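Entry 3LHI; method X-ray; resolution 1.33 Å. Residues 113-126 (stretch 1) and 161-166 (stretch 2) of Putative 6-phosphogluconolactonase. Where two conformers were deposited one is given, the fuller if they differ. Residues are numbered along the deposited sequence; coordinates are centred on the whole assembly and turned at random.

Stretch 1, residues 113-126: HPDAVVDYALKHYK
Stretch 2, residues 161-166: VALVHT

A helix that begins at Pro114 lies against a short strand, Leu163 to Thr166, running nearly antiparallel to it: the angle between their N-to-C directions is 160°, and the axes approach to 8.4 Å. Helical phi/psi values stay near -62/-42 from Pro114 through Leu122, and backbone bonds of the i to i+4 type begin with Val117 N to His113 O at 2.9 Å. His113, in an extended conformation (-112/126), occupies the N-cap position. The register is fixed at two points, Pro114 CA to His165 CA and Leu122 CA to Leu163 CA, both 6.6 Å. No hydrogen bond crosses between the stretches; packing of apolar groups and ring faces buries 454 Å², both sides summed.

Stretch 2 begins in a loop. Val161 (-64/131, chi1 t) points its CB sideways and contributes little. Ala162 (-88/-30) turns its CB toward Tyr125, whose own backbone (-60/136) is no longer helical. With chi1 at 177° and chi2 at 89°, the Tyr125 ring presents one face to this methyl: Ala162 CB sits 3.5 Å from the ring centroid, 21° off the normal, and 3.3 Å from Tyr125 CE2. Alanine suits the place because its single methyl makes this CH-pi contact at very close range.

At Leu163 (-131/147) the chain becomes extended, and this residue is the centre of the interface, with 96 Å² covered. Its CB points toward the helix, and the m,t rotamer carries its methyls against Ala121 and Tyr125. Leu163 CD1 lies 3.6 Å from Ala121 CB, a small side chain that lets the leucine come close to the helix backbone. Both methyls lie near the Tyr125 ring, Leu163 CD2 at 4.0 Å and Leu163 CD1 at 4.1 Å from Tyr125 CD1, with CD2 approaching the ring obliquely. Leu122, whose CB points sideways, uses its own m,t rotamer to bring CD2 within 3.8 Å of Leu163 CB. The branched, flexible leucine is well suited to such surroundings. One cost is polar: Leu163 N is buried by the contact and has no partner anywhere in the model.

The alternation of the strand then turns Val164 (-143/139, chi1 p) away. It is buried nonetheless, and its closest approach to the helix is through backbone, Val164 C lying 4.3 Å from Val118 CG2. Val118, with chi1 t, points toward the strand; its compact, beta-branched side chain also places CG1 4.1 Å from Leu163 O and CG2 3.8 Å from His165 CB.

His165 (-77/127) faces the helix again. Chi1 of 167° and chi2 of -144° lay its flat ring beneath Pro114, whose CB stands 3.6 Å from the ring centroid, only 8° off the normal, and also 3.6 Å from His165 CE1. Proline fits the first turn of a helix, where its lack of an amide hydrogen costs little, and its C-gamma exo ring offers CH groups to the imidazole. His165 NE2 is hydrogen-bonded elsewhere in the structure. Thr166 (-127/149, chi1 p) continues the strand, buried but out of reach of the helix.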

# COMPACT_ATOMS: atom_id res chain seq x y z
N HIS A 113 -16.52 -13.53 4.21
CA HIS A 113 -17.38 -12.56 4.86
C HIS A 113 -16.51 -11.48 5.47
O HIS A 113 -15.62 -11.81 6.22
CB HIS A 113 -18.18 -13.25 5.95
CG HIS A 113 -18.89 -14.47 5.49
ND1 HIS A 113 -19.99 -14.42 4.67
CD2 HIS A 113 -18.56 -15.78 5.62
CE1 HIS A 113 -20.36 -15.65 4.38
NE2 HIS A 113 -19.50 -16.50 4.93
N PRO A 114 -16.78 -10.21 5.14
CA PRO A 114 -15.83 -9.15 5.50
C PRO A 114 -15.41 -9.15 6.98
O PRO A 114 -14.25 -8.93 7.25
CB PRO A 114 -16.56 -7.87 5.10
CG PRO A 114 -17.34 -8.25 3.91
CD PRO A 114 -17.82 -9.69 4.21
N ASP A 115 -16.32 -9.36 7.92
CA ASP A 115 -15.94 -9.24 9.33
C ASP A 115 -14.92 -10.33 9.70
O ASP A 115 -13.93 -10.09 10.41
CB ASP A 115 -17.16 -9.40 10.27
CG ASP A 115 -18.10 -8.22 10.21
OD1 ASP A 115 -17.71 -7.16 9.67
OD2 ASP A 115 -19.22 -8.35 10.77
N ALA A 116 -15.18 -11.53 9.20
CA ALA A 116 -14.29 -12.68 9.47
C ALA A 116 -12.99 -12.46 8.73
O ALA A 116 -11.95 -12.82 9.22
CB ALA A 116 -14.96 -13.98 9.02
N VAL A 117 -13.04 -11.87 7.53
CA VAL A 117 -11.82 -11.59 6.77
C VAL A 117 -10.92 -10.59 7.54
O VAL A 117 -9.71 -10.77 7.63
CB VAL A 117 -12.17 -11.12 5.34
CG1 VAL A 117 -10.90 -10.55 4.64
CG2 VAL A 117 -12.80 -12.30 4.54
N VAL A 118 -11.52 -9.53 8.05
CA VAL A 118 -10.74 -8.55 8.81
C VAL A 118 -10.13 -9.20 10.04
O VAL A 118 -8.97 -8.98 10.37
CB VAL A 118 -11.52 -7.29 9.17
CG1 VAL A 118 -10.66 -6.40 10.09
CG2 VAL A 118 -11.89 -6.55 7.90
N ASP A 119 -10.90 -10.03 10.72
CA ASP A 119 -10.37 -10.70 11.89
C ASP A 119 -9.18 -11.59 11.58
O ASP A 119 -8.18 -11.56 12.30
CB ASP A 119 -11.49 -11.41 12.64
CG ASP A 119 -12.37 -10.39 13.45
OD1 ASP A 119 -12.04 -9.13 13.59
OD2 ASP A 119 -13.39 -10.87 13.94
N TYR A 120 -9.25 -12.33 10.47
CA TYR A 120 -8.14 -13.19 10.00
C TYR A 120 -6.94 -12.30 9.69
O TYR A 120 -5.83 -12.59 10.14
CB TYR A 120 -8.58 -14.00 8.76
CG TYR A 120 -7.49 -14.72 8.00
CD1 TYR A 120 -6.81 -14.08 6.95
CD2 TYR A 120 -7.15 -16.01 8.31
CE1 TYR A 120 -5.80 -14.72 6.25
CE2 TYR A 120 -6.15 -16.66 7.62
CZ TYR A 120 -5.46 -15.99 6.59
OH TYR A 120 -4.47 -16.63 5.87
N ALA A 121 -7.16 -11.24 8.94
CA ALA A 121 -6.05 -10.35 8.55
C ALA A 121 -5.37 -9.70 9.78
O ALA A 121 -4.13 -9.63 9.85
CB ALA A 121 -6.52 -9.31 7.56
N LEU A 122 -6.19 -9.31 10.77
CA LEU A 122 -5.65 -8.70 12.01
C LEU A 122 -4.77 -9.65 12.77
O LEU A 122 -3.82 -9.23 13.42
CB LEU A 122 -6.79 -8.17 12.89
CG LEU A 122 -7.47 -6.85 12.46
CD1 LEU A 122 -8.81 -6.64 13.22
CD2 LEU A 122 -6.53 -5.64 12.54
N LYS A 123 -5.10 -10.95 12.75
CA LYS A 123 -4.29 -11.98 13.39
C LYS A 123 -2.90 -12.14 12.77
O LYS A 123 -2.00 -12.62 13.46
CB LYS A 123 -5.00 -13.32 13.44
CG LYS A 123 -6.14 -13.33 14.44
CD LYS A 123 -6.88 -14.68 14.35
CE LYS A 123 -8.02 -14.79 15.38
NZ LYS A 123 -8.86 -13.57 15.64
N HIS A 124 -2.73 -11.80 11.47
CA HIS A 124 -1.45 -11.95 10.80
C HIS A 124 -0.67 -10.64 10.69
O HIS A 124 0.53 -10.62 10.41
CB HIS A 124 -1.71 -12.51 9.40
CG HIS A 124 -2.24 -13.89 9.40
ND1 HIS A 124 -1.43 -14.99 9.24
CD2 HIS A 124 -3.50 -14.36 9.59
CE1 HIS A 124 -2.17 -16.09 9.32
NE2 HIS A 124 -3.43 -15.74 9.50
N TYR A 125 -1.36 -9.52 10.86
CA TYR A 125 -0.78 -8.21 10.63
C TYR A 125 0.44 -7.89 11.50
O TYR A 125 0.44 -8.13 12.72
CB TYR A 125 -1.82 -7.12 10.90
CG TYR A 125 -1.32 -5.71 10.76
CD1 TYR A 125 -1.37 -5.07 9.55
CD2 TYR A 125 -0.81 -5.01 11.84
CE1 TYR A 125 -0.93 -3.81 9.38
CE2 TYR A 125 -0.37 -3.72 11.71
CZ TYR A 125 -0.45 -3.09 10.49
OH TYR A 125 -0.04 -1.78 10.35
N LYS A 126 1.44 -7.33 10.84
CA LYS A 126 2.61 -6.74 11.47
C LYS A 126 2.74 -5.29 10.98
O LYS A 126 2.58 -5.02 9.78
CB LYS A 126 3.87 -7.53 11.08
CG LYS A 126 3.77 -9.00 11.45
CD LYS A 126 5.03 -9.76 11.09
CE LYS A 126 6.23 -9.39 11.95
NZ LYS A 126 7.22 -10.49 11.80
N VAL A 161 -6.05 0.51 15.90
CA VAL A 161 -6.48 -0.63 15.09
C VAL A 161 -5.93 -0.47 13.67
O VAL A 161 -5.94 0.62 13.06
CB VAL A 161 -8.02 -0.81 15.10
CG1 VAL A 161 -8.48 -1.84 14.03
CG2 VAL A 161 -8.46 -1.14 16.53
N ALA A 162 -5.32 -1.52 13.16
CA ALA A 162 -4.51 -1.40 11.96
C ALA A 162 -5.28 -1.57 10.64
O ALA A 162 -4.81 -1.06 9.62
CB ALA A 162 -3.38 -2.42 12.00
N LEU A 163 -6.35 -2.37 10.66
CA LEU A 163 -7.03 -2.75 9.43
C LEU A 163 -8.52 -2.52 9.62
O LEU A 163 -9.06 -2.69 10.74
CB LEU A 163 -6.80 -4.23 9.07
CG LEU A 163 -5.35 -4.62 8.82
CD1 LEU A 163 -5.19 -6.15 8.60
CD2 LEU A 163 -4.72 -3.85 7.65
N VAL A 164 -9.19 -2.16 8.53
CA VAL A 164 -10.60 -1.76 8.53
C VAL A 164 -11.28 -2.30 7.24
O VAL A 164 -10.69 -2.24 6.16
CB VAL A 164 -10.75 -0.21 8.60
CG1 VAL A 164 -10.00 0.45 7.44
CG2 VAL A 164 -12.23 0.21 8.64
N HIS A 165 -12.50 -2.80 7.37
CA HIS A 165 -13.36 -3.12 6.21
C HIS A 165 -13.93 -1.83 5.66
O HIS A 165 -14.57 -1.07 6.38
CB HIS A 165 -14.47 -4.05 6.67
CG HIS A 165 -15.59 -4.21 5.69
ND1 HIS A 165 -16.91 -4.35 6.11
CD2 HIS A 165 -15.61 -4.17 4.34
CE1 HIS A 165 -17.66 -4.47 5.02
NE2 HIS A 165 -16.91 -4.32 3.95
N THR A 166 -13.76 -1.60 4.37
CA THR A 166 -14.35 -0.45 3.71
C THR A 166 -15.16 -0.90 2.48
O THR A 166 -14.90 -1.94 1.86
CB THR A 166 -13.38 0.63 3.31
OG1 THR A 166 -12.53 0.10 2.28
CG2 THR A 166 -12.51 1.11 4.48